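PDB 3T0O: ribonuclease T2 from Homo sapiens, which cleaves single-stranded RNA, preferentially between purine and uridine residues, and so helps the innate immune system sense RNA from microbial pathogens. Local coordinates for residues 40-44 / 90-94; 69-74 / 83-87; 10-14 / 97-101. All blocks are in the same frame, centred on the assembly; numbering follows the deposited sequence. Where two conformers were deposited one is given.

Contact 1: 40-44 / 90-94; sequences IHGLW and EWEKH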
loop_
_atom_site.group_PDB
_atom_site.type_symbol
_atom_site.label_atom_id
_atom_site.label_comp_id
_atom_site.label_asym_id
_atom_site.label_seq_id
_atom_site.Cartn_x
_atom_site.Cartn_y
_atom_site.Cartn_z
ATOM N N ILE A 40 -3.195 -3.107 1.133
ATOM C CA ILE A 40 -2.956 -2.299 -0.036
ATOM C C ILE A 40 -3.403 -0.877 0.157
ATOM O O ILE A 40 -4.557 -0.628 0.539
ATOM C CB ILE A 40 -3.730 -2.864 -1.226
ATOM C CG1 ILE A 40 -3.293 -4.311 -1.465
ATOM C CG2 ILE A 40 -3.457 -1.954 -2.435
ATOM C CD1 ILE A 40 -4.217 -5.029 -2.496
ATOM N N HIS A 41 -2.506 0.070 -0.059
ATOM C CA HIS A 41 -2.925 1.445 -0.226
ATOM C C HIS A 41 -3.288 1.694 -1.688
ATOM O O HIS A 41 -4.433 2.073 -1.996
ATOM C CB HIS A 41 -1.822 2.330 0.219
ATOM C CG HIS A 41 -2.265 3.743 0.320
ATOM N ND1 HIS A 41 -1.496 4.706 0.931
ATOM C CD2 HIS A 41 -3.398 4.351 -0.096
ATOM C CE1 HIS A 41 -2.122 5.871 0.866
ATOM N NE2 HIS A 41 -3.284 5.694 0.261
ATOM N N GLY A 42 -2.365 1.403 -2.618
ATOM C CA GLY A 42 -2.767 1.443 -3.999
ATOM C C GLY A 42 -1.602 1.098 -4.915
ATOM O O GLY A 42 -0.506 0.798 -4.464
ATOM N N LEU A 43 -1.903 1.099 -6.214
ATOM C CA LEU A 43 -0.955 0.867 -7.251
ATOM C C LEU A 43 -0.870 2.128 -8.078
ATOM O O LEU A 43 -1.798 2.472 -8.797
ATOM C CB LEU A 43 -1.389 -0.346 -8.088
ATOM C CG LEU A 43 -0.452 -0.594 -9.262
ATOM C CD1 LEU A 43 0.892 -1.072 -8.787
ATOM C CD2 LEU A 43 -1.068 -1.714 -10.182
ATOM N N TRP A 44 0.193 2.871 -7.863
ATOM C CA TRP A 44 0.192 4.250 -8.358
ATOM C C TRP A 44 1.195 4.499 -9.472
ATOM O O TRP A 44 2.392 4.252 -9.289
ATOM C CB TRP A 44 0.660 5.136 -7.209
ATOM C CG TRP A 44 -0.231 5.127 -5.991
ATOM C CD1 TRP A 44 -1.432 4.650 -5.866
ATOM C CD2 TRP A 44 0.124 5.722 -4.746
ATOM N NE1 TRP A 44 -1.911 4.844 -4.566
ATOM C CE2 TRP A 44 -0.940 5.512 -3.880
ATOM C CE3 TRP A 44 1.239 6.426 -4.312
ATOM C CZ2 TRP A 44 -0.937 5.961 -2.553
ATOM C CZ3 TRP A 44 1.248 6.853 -2.992
ATOM C CH2 TRP A 44 0.224 6.589 -2.160
ATOM N N GLU A 90 -8.893 5.913 -5.365
ATOM C CA GLU A 90 -7.736 5.251 -5.943
ATOM C C GLU A 90 -7.927 5.111 -7.437
ATOM O O GLU A 90 -6.963 5.265 -8.211
ATOM C CB GLU A 90 -7.502 3.895 -5.332
ATOM C CG GLU A 90 -7.020 4.088 -3.846
ATOM C CD GLU A 90 -5.661 4.760 -3.729
ATOM O OE1 GLU A 90 -4.719 4.433 -4.490
ATOM O OE2 GLU A 90 -5.550 5.655 -2.862
ATOM N N TRP A 91 -9.132 4.696 -7.858
ATOM C CA TRP A 91 -9.373 4.596 -9.297
ATOM C C TRP A 91 -9.183 5.940 -10.016
ATOM O O TRP A 91 -8.512 6.043 -11.036
ATOM C CB TRP A 91 -10.791 4.085 -9.580
ATOM C CG TRP A 91 -11.063 4.191 -11.094
ATOM C CD1 TRP A 91 -11.864 5.123 -11.727
ATOM C CD2 TRP A 91 -10.395 3.468 -12.130
ATOM N NE1 TRP A 91 -11.804 4.941 -13.068
ATOM C CE2 TRP A 91 -10.879 3.966 -13.349
ATOM C CE3 TRP A 91 -9.428 2.454 -12.142
ATOM C CZ2 TRP A 91 -10.448 3.465 -14.609
ATOM C CZ3 TRP A 91 -9.053 1.903 -13.412
ATOM C CH2 TRP A 91 -9.513 2.443 -14.600
ATOM N N GLU A 92 -9.788 6.992 -9.497
ATOM C CA GLU A 92 -9.858 8.275 -10.201
ATOM C C GLU A 92 -8.461 8.939 -10.226
ATOM O O GLU A 92 -7.989 9.466 -11.279
ATOM C CB GLU A 92 -11.054 9.086 -9.620
ATOM C CG GLU A 92 -12.379 8.288 -9.911
ATOM C CD GLU A 92 -13.742 8.934 -9.606
ATOM O OE1 GLU A 92 -13.791 10.020 -8.978
ATOM O OE2 GLU A 92 -14.792 8.342 -10.011
ATOM N N LYS A 93 -7.755 8.797 -9.095
ATOM C CA LYS A 93 -6.444 9.403 -8.995
ATOM C C LYS A 93 -5.379 8.609 -9.721
ATOM O O LYS A 93 -4.536 9.216 -10.339
ATOM C CB LYS A 93 -6.048 9.616 -7.551
ATOM C CG LYS A 93 -4.779 10.474 -7.338
ATOM C CD LYS A 93 -4.539 10.684 -5.831
ATOM C CE LYS A 93 -3.577 11.843 -5.527
ATOM N NZ LYS A 93 -4.168 13.208 -5.837
ATOM N N HIS A 94 -5.423 7.283 -9.641
ATOM C CA HIS A 94 -4.301 6.475 -10.074
ATOM C C HIS A 94 -4.643 5.519 -11.200
ATOM O O HIS A 94 -3.894 5.395 -12.166
ATOM C CB HIS A 94 -3.760 5.662 -8.877
ATOM C CG HIS A 94 -3.312 6.527 -7.743
ATOM N ND1 HIS A 94 -2.283 7.435 -7.852
ATOM C CD2 HIS A 94 -3.833 6.675 -6.496
ATOM C CE1 HIS A 94 -2.150 8.071 -6.692
ATOM N NE2 HIS A 94 -3.072 7.619 -5.854
HETATM O O HOH W 1 -5.636 7.191 -0.182
HETATM O O HOH W 2 -4.545 2.351 -6.291
#

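Contact 2: 69-74 / 83-87; sequences MRAYWP and RSRFW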
loop_
_atom_site.group_PDB
_atom_site.type_symbol
_atom_site.label_atom_id
_atom_site.label_comp_id
_atom_site.label_asym_id
_atom_site.label_seq_id
_atom_site.Cartn_x
_atom_site.Cartn_y
_atom_site.Cartn_z
ATOM N N MET A 69 -11.009 -7.323 -2.020
ATOM C CA MET A 69 -10.797 -5.881 -1.750
ATOM C C MET A 69 -11.120 -5.536 -0.300
ATOM O O MET A 69 -10.415 -4.715 0.305
ATOM C CB MET A 69 -11.624 -4.949 -2.648
ATOM C CG MET A 69 -11.509 -5.214 -4.078
ATOM S SD MET A 69 -10.101 -4.290 -4.672
ATOM C CE MET A 69 -10.627 -2.625 -4.388
ATOM N N ARG A 70 -12.205 -6.105 0.282
ATOM C CA ARG A 70 -12.448 -5.826 1.689
ATOM C C ARG A 70 -11.354 -6.339 2.586
ATOM O O ARG A 70 -11.038 -5.696 3.610
ATOM C CB ARG A 70 -13.817 -6.393 2.140
ATOM C CG ARG A 70 -14.970 -5.654 1.405
ATOM C CD ARG A 70 -16.366 -6.162 1.858
ATOM N NE ARG A 70 -16.512 -7.588 1.689
ATOM C CZ ARG A 70 -17.302 -8.162 0.785
ATOM N NH1 ARG A 70 -18.006 -7.423 -0.072
ATOM N NH2 ARG A 70 -17.350 -9.483 0.729
ATOM N N ALA A 71 -10.812 -7.535 2.259
ATOM C CA ALA A 71 -9.797 -8.139 3.142
ATOM C C ALA A 71 -8.431 -7.477 2.993
ATOM O O ALA A 71 -7.750 -7.254 3.982
ATOM C CB ALA A 71 -9.623 -9.582 2.811
ATOM N N TYR A 72 -8.095 -7.130 1.759
ATOM C CA TYR A 72 -6.710 -6.730 1.507
ATOM C C TYR A 72 -6.627 -5.282 1.155
ATOM O O TYR A 72 -5.497 -4.730 1.134
ATOM C CB TYR A 72 -6.179 -7.549 0.272
ATOM C CG TYR A 72 -6.146 -9.039 0.452
ATOM C CD1 TYR A 72 -5.969 -9.586 1.683
ATOM C CD2 TYR A 72 -6.350 -9.844 -0.647
ATOM C CE1 TYR A 72 -5.980 -11.019 1.840
ATOM C CE2 TYR A 72 -6.389 -11.237 -0.516
ATOM C CZ TYR A 72 -6.197 -11.783 0.732
ATOM O OH TYR A 72 -6.180 -13.190 0.854
ATOM N N TRP A 73 -7.742 -4.632 0.849
ATOM C CA TRP A 73 -7.689 -3.227 0.441
ATOM C C TRP A 73 -8.695 -2.430 1.281
ATOM O O TRP A 73 -9.431 -1.584 0.789
ATOM C CB TRP A 73 -7.977 -3.148 -1.050
ATOM C CG TRP A 73 -7.378 -1.958 -1.740
ATOM C CD1 TRP A 73 -7.184 -0.695 -1.243
ATOM C CD2 TRP A 73 -7.002 -1.929 -3.121
ATOM N NE1 TRP A 73 -6.619 0.128 -2.242
ATOM C CE2 TRP A 73 -6.521 -0.624 -3.400
ATOM C CE3 TRP A 73 -6.952 -2.925 -4.122
ATOM C CZ2 TRP A 73 -6.019 -0.261 -4.724
ATOM C CZ3 TRP A 73 -6.450 -2.549 -5.400
ATOM C CH2 TRP A 73 -5.982 -1.260 -5.647
ATOM N N PRO A 74 -8.672 -2.611 2.597
ATOM C CA PRO A 74 -9.660 -1.890 3.407
ATOM C C PRO A 74 -9.324 -0.422 3.571
ATOM O O PRO A 74 -8.176 -0.016 3.334
ATOM C CB PRO A 74 -9.503 -2.538 4.810
ATOM C CG PRO A 74 -8.019 -2.953 4.870
ATOM C CD PRO A 74 -7.806 -3.503 3.424
ATOM N N ARG A 83 -16.904 1.952 2.041
ATOM C CA ARG A 83 -15.530 1.608 1.720
ATOM C C ARG A 83 -15.198 1.936 0.249
ATOM O O ARG A 83 -14.048 2.129 -0.162
ATOM C CB ARG A 83 -15.360 0.105 1.996
ATOM C CG ARG A 83 -14.004 -0.291 2.327
ATOM C CD ARG A 83 -13.952 -1.803 2.581
ATOM N NE ARG A 83 -14.347 -2.239 3.941
ATOM C CZ ARG A 83 -15.536 -2.771 4.278
ATOM N NH1 ARG A 83 -16.547 -2.909 3.408
ATOM N NH2 ARG A 83 -15.720 -3.141 5.535
ATOM N N SER A 84 -16.233 2.025 -0.558
ATOM C CA SER A 84 -16.003 2.258 -1.940
ATOM C C SER A 84 -15.535 3.723 -2.198
ATOM O O SER A 84 -14.992 4.002 -3.266
ATOM C CB SER A 84 -17.167 1.752 -2.805
ATOM O OG SER A 84 -18.064 2.802 -2.902
ATOM N N ARG A 85 -15.702 4.658 -1.249
ATOM C CA ARG A 85 -15.154 6.020 -1.422
ATOM C C ARG A 85 -13.656 5.961 -1.592
ATOM O O ARG A 85 -13.057 6.687 -2.384
ATOM C CB ARG A 85 -15.441 6.948 -0.236
ATOM C CG ARG A 85 -16.864 7.050 0.217
ATOM C CD ARG A 85 -16.971 8.171 1.274
ATOM N NE ARG A 85 -16.457 9.464 0.808
ATOM C CZ ARG A 85 -16.570 10.609 1.489
ATOM N NH1 ARG A 85 -17.172 10.619 2.675
ATOM N NH2 ARG A 85 -16.092 11.750 0.989
ATOM N N PHE A 86 -13.004 5.096 -0.840
ATOM C CA PHE A 86 -11.528 4.966 -0.987
ATOM C C PHE A 86 -11.140 4.394 -2.318
ATOM O O PHE A 86 -10.246 4.894 -2.955
ATOM C CB PHE A 86 -11.052 4.116 0.199
ATOM C CG PHE A 86 -9.636 3.669 0.159
ATOM C CD1 PHE A 86 -8.632 4.519 -0.190
ATOM C CD2 PHE A 86 -9.307 2.370 0.579
ATOM C CE1 PHE A 86 -7.285 4.081 -0.183
ATOM C CE2 PHE A 86 -8.034 1.938 0.603
ATOM C CZ PHE A 86 -6.990 2.790 0.197
ATOM N N TRP A 87 -11.843 3.334 -2.732
ATOM C CA TRP A 87 -11.468 2.688 -3.988
ATOM C C TRP A 87 -11.776 3.651 -5.151
ATOM O O TRP A 87 -11.022 3.657 -6.137
ATOM C CB TRP A 87 -12.295 1.389 -4.129
ATOM C CG TRP A 87 -11.976 0.455 -3.072
ATOM C CD1 TRP A 87 -10.784 0.317 -2.397
ATOM C CD2 TRP A 87 -12.880 -0.483 -2.516
ATOM N NE1 TRP A 87 -10.911 -0.695 -1.437
ATOM C CE2 TRP A 87 -12.175 -1.200 -1.485
ATOM C CE3 TRP A 87 -14.215 -0.780 -2.759
ATOM C CZ2 TRP A 87 -12.794 -2.233 -0.742
ATOM C CZ3 TRP A 87 -14.818 -1.792 -2.040
ATOM C CH2 TRP A 87 -14.125 -2.482 -1.034
#

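Contact 3: 10-14 / 97-101; sequences WKKLI and CAAQV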
loop_
_atom_site.group_PDB
_atom_site.type_symbol
_atom_site.label_atom_id
_atom_site.label_comp_id
_atom_site.label_asym_id
_atom_site.label_seq_id
_atom_site.Cartn_x
_atom_site.Cartn_y
_atom_site.Cartn_z
ATOM N N TRP A 10 3.906 9.081 -17.355
ATOM C CA TRP A 10 4.525 8.297 -16.219
ATOM C C TRP A 10 5.450 7.124 -16.656
ATOM O O TRP A 10 5.379 6.639 -17.784
ATOM C CB TRP A 10 3.461 7.837 -15.243
ATOM C CG TRP A 10 2.437 6.884 -15.781
ATOM C CD1 TRP A 10 1.279 7.212 -16.472
ATOM C CD2 TRP A 10 2.478 5.495 -15.698
ATOM N NE1 TRP A 10 0.570 6.060 -16.749
ATOM C CE2 TRP A 10 1.298 4.990 -16.315
ATOM C CE3 TRP A 10 3.385 4.597 -15.134
ATOM C CZ2 TRP A 10 1.006 3.627 -16.378
ATOM C CZ3 TRP A 10 3.104 3.204 -15.217
ATOM C CH2 TRP A 10 1.898 2.750 -15.818
ATOM N N LYS A 11 6.363 6.704 -15.788
ATOM C CA LYS A 11 7.354 5.730 -16.211
ATOM C C LYS A 11 7.343 4.431 -15.444
ATOM O O LYS A 11 7.727 3.411 -15.970
ATOM C CB LYS A 11 8.776 6.296 -16.227
ATOM C CG LYS A 11 9.031 7.210 -17.428
ATOM C CD LYS A 11 9.785 8.426 -16.962
ATOM C CE LYS A 11 10.325 9.269 -18.107
ATOM N NZ LYS A 11 11.784 9.015 -18.333
ATOM N N LYS A 12 6.938 4.489 -14.195
ATOM C CA LYS A 12 6.867 3.261 -13.390
ATOM C C LYS A 12 5.657 3.278 -12.496
ATOM O O LYS A 12 5.028 4.315 -12.216
ATOM C CB LYS A 12 8.141 3.093 -12.520
ATOM C CG LYS A 12 8.161 4.114 -11.419
ATOM C CD LYS A 12 9.569 4.189 -10.800
ATOM C CE LYS A 12 9.574 5.251 -9.728
ATOM N NZ LYS A 12 10.011 6.518 -10.340
ATOM N N LEU A 13 5.362 2.106 -11.959
ATOM C CA LEU A 13 4.290 1.967 -11.011
ATOM C C LEU A 13 4.863 1.861 -9.605
ATOM O O LEU A 13 5.980 1.390 -9.456
ATOM C CB LEU A 13 3.495 0.687 -11.332
ATOM C CG LEU A 13 2.683 0.839 -12.615
ATOM C CD1 LEU A 13 2.335 -0.571 -13.135
ATOM C CD2 LEU A 13 1.425 1.707 -12.286
ATOM N N ILE A 14 4.083 2.250 -8.598
ATOM C CA ILE A 14 4.513 2.057 -7.210
ATOM C C ILE A 14 3.449 1.259 -6.483
ATOM O O ILE A 14 2.281 1.702 -6.436
ATOM C CB ILE A 14 4.720 3.416 -6.545
ATOM C CG1 ILE A 14 5.687 4.291 -7.297
ATOM C CG2 ILE A 14 5.306 3.184 -5.094
ATOM C CD1 ILE A 14 5.600 5.783 -6.834
ATOM N N CYS A 97 -4.877 6.690 -14.872
ATOM C CA CYS A 97 -3.516 6.807 -15.473
ATOM C C CYS A 97 -2.862 5.451 -15.765
ATOM O O CYS A 97 -2.279 5.220 -16.836
ATOM C CB CYS A 97 -2.605 7.582 -14.515
ATOM S SG CYS A 97 -3.269 9.248 -14.092
ATOM N N ALA A 98 -3.045 4.512 -14.820
ATOM C CA ALA A 98 -2.452 3.171 -14.941
ATOM C C ALA A 98 -3.052 2.462 -16.133
ATOM O O ALA A 98 -2.392 1.602 -16.768
ATOM C CB ALA A 98 -2.723 2.358 -13.676
ATOM N N ALA A 99 -4.266 2.881 -16.526
ATOM C CA ALA A 99 -4.960 2.214 -17.680
ATOM C C ALA A 99 -4.328 2.406 -19.060
ATOM O O ALA A 99 -4.755 1.821 -20.041
ATOM C CB ALA A 99 -6.404 2.674 -17.737
ATOM N N GLN A 100 -3.332 3.273 -19.156
ATOM C CA GLN A 100 -2.499 3.305 -20.349
ATOM C C GLN A 100 -1.803 1.989 -20.628
ATOM O O GLN A 100 -1.363 1.747 -21.751
ATOM C CB GLN A 100 -1.446 4.345 -20.141
ATOM C CG GLN A 100 -2.023 5.669 -20.126
ATOM C CD GLN A 100 -1.014 6.676 -19.679
ATOM O OE1 GLN A 100 0.215 6.529 -19.942
ATOM N NE2 GLN A 100 -1.494 7.657 -18.980
ATOM N N VAL A 101 -1.646 1.178 -19.596
ATOM C CA VAL A 101 -1.035 -0.136 -19.717
ATOM C C VAL A 101 -2.104 -1.166 -20.019
ATOM O O VAL A 101 -3.115 -1.202 -19.362
ATOM C CB VAL A 101 -0.329 -0.501 -18.397
ATOM C CG1 VAL A 101 0.016 -1.975 -18.365
ATOM C CG2 VAL A 101 0.921 0.394 -18.242
HETATM O O HOH W 3 2.675 7.174 -19.758
#

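Contact 1: 40-44 / 90-94
W44 and H94 lie face to face: the five-membered ring of the indole and the imidazole stack with centroids 3.5 Å apart and planes only 17° from parallel. W44 CD1 sits over the centre of the imidazole, 3.2 Å from H94 CD2, and W44 CB adds a CH-pi contact to the same face, while the aliphatic CG of K93 covers the other, so the imidazole is held between two layers.

The direct polar link is also made by W44. Its NE1 donates to OE1 of E90 at 2.8 Å, on the syn lone pair and 16° out of the indole plane. E90 reaches it because its chain is bent at chi2 (-66°), which turns the carboxylate toward the strand. H41, E90 and H94 are the probable active-site residues of this RNase T2 family enzyme, E90 by similarity to relatives; strand 39-45 brings the first, helix 84-98 the other two. G42, beside H41 in a classic beta bulge facing V16, passes close to the carboxylate with no side chain in the way.

Water completes the contact. One molecule joins H41 NE2 to E90 OE2, whereas H41 ND1 bonds to Q174; a second donates to E90 OE1 and accepts from L43 N at 2.9 Å.

Contact 2: 69-74 / 83-87
W87 approaches W73 edge-on: the rim of its indole points at the face of W73, the centroids of the two five-membered rings 4.9 Å apart and their planes at 74°. This T-shaped pair is fixed by a hydrogen bond, for W87 NE1 donates to the backbone O of W73 at 2.8 Å, nearly within the indole plane and with an N-H...O angle of 157°. W73 has just left helical geometry at the end of helix 66-72, and its carbonyl meets a donor from the other helix.

M69 runs alongside W87 but points the other way, its CB 3.5 Å from W87 CZ2. In one of its two conformers, bends at chi2 (-87°) and chi3 bring the methyl CE almost straight above the five-membered ring, with SD farther off over the same face. A flexible, unbranched thioether suits this spot, as it can bring its terminal methyl end-on to the ring. F86 crosses W73 at about a right angle and sets CE2 3.3 Å from W73 CD1 at the indole edge. Toward the surface, R70 lays its methylene CG over the face of the R83 guanidinium, whose NE forms a salt bridge with D30.

W73, F86 and W87 thus form an aromatic cluster between two helices. It borders the predicted active site of this RNase T2 fold: W73 NE1 bonds to the carbonyl of H41, and F86 packs against the H41 side chain.

Contact 3: 10-14 / 97-101
The last part of helix 84-98, with the type I turn A98-V101 that carries the chain on, receives the indole of W10, the first ordered residue and the lead-in to strand 12-18. W10 NE1 donates to C97 O at 3.0 Å. The bond is bent, 139° at the hydrogen, and the donor stands well above the carbonyl plane; Q100 N reaches the same oxygen from the opposite face, so two N-H groups grip this carbonyl.

A first torsion of 63° places CG of W10 between its own backbone N and carbonyl carbon, which turns the ring toward the helix. C97 is tied by a disulfide to C51, so the indole meets a covalently anchored stretch of this RNase T2 fold, and P45 of strand 39-45 touches W10, L13, C97 and A98 alike.

The hydrocarbon part of the indole is matched by apolar partners. W10 CH2 touches V101 CG2 at 3.5 Å, and W10 CZ2 lies 3.8 Å from A98 CA; deeper in, L13 CD2 comes only loosely near A98 CB, at 4.4 Å. At the outer side, the Q100 amide passes the indole with planes 50° apart.

In the fold
All three contacts draw on helix 84-98: contact 2 on its first turn, contact 1 on its middle and contact 3 on its last part. Contact 1, about 9 Å from the centre of the chain, is buried and mixes an aromatic stack with a carboxylate and waters, as befits a predicted catalytic site. Contact 2 is also mainly buried but chiefly aromatic, and exposed R70 marks its rim; it touches contact 1 directly, Y72 O pairing with I40 N. Contact 3 lies farthest out, about 16 Å from that centre, and combines a buried apolar side with exposed Q100. Strands 12-18 and 39-45 are antiparallel neighbours, joining contacts 1 and 3 within one sheet, whereas contacts 2 and 3 do not touch.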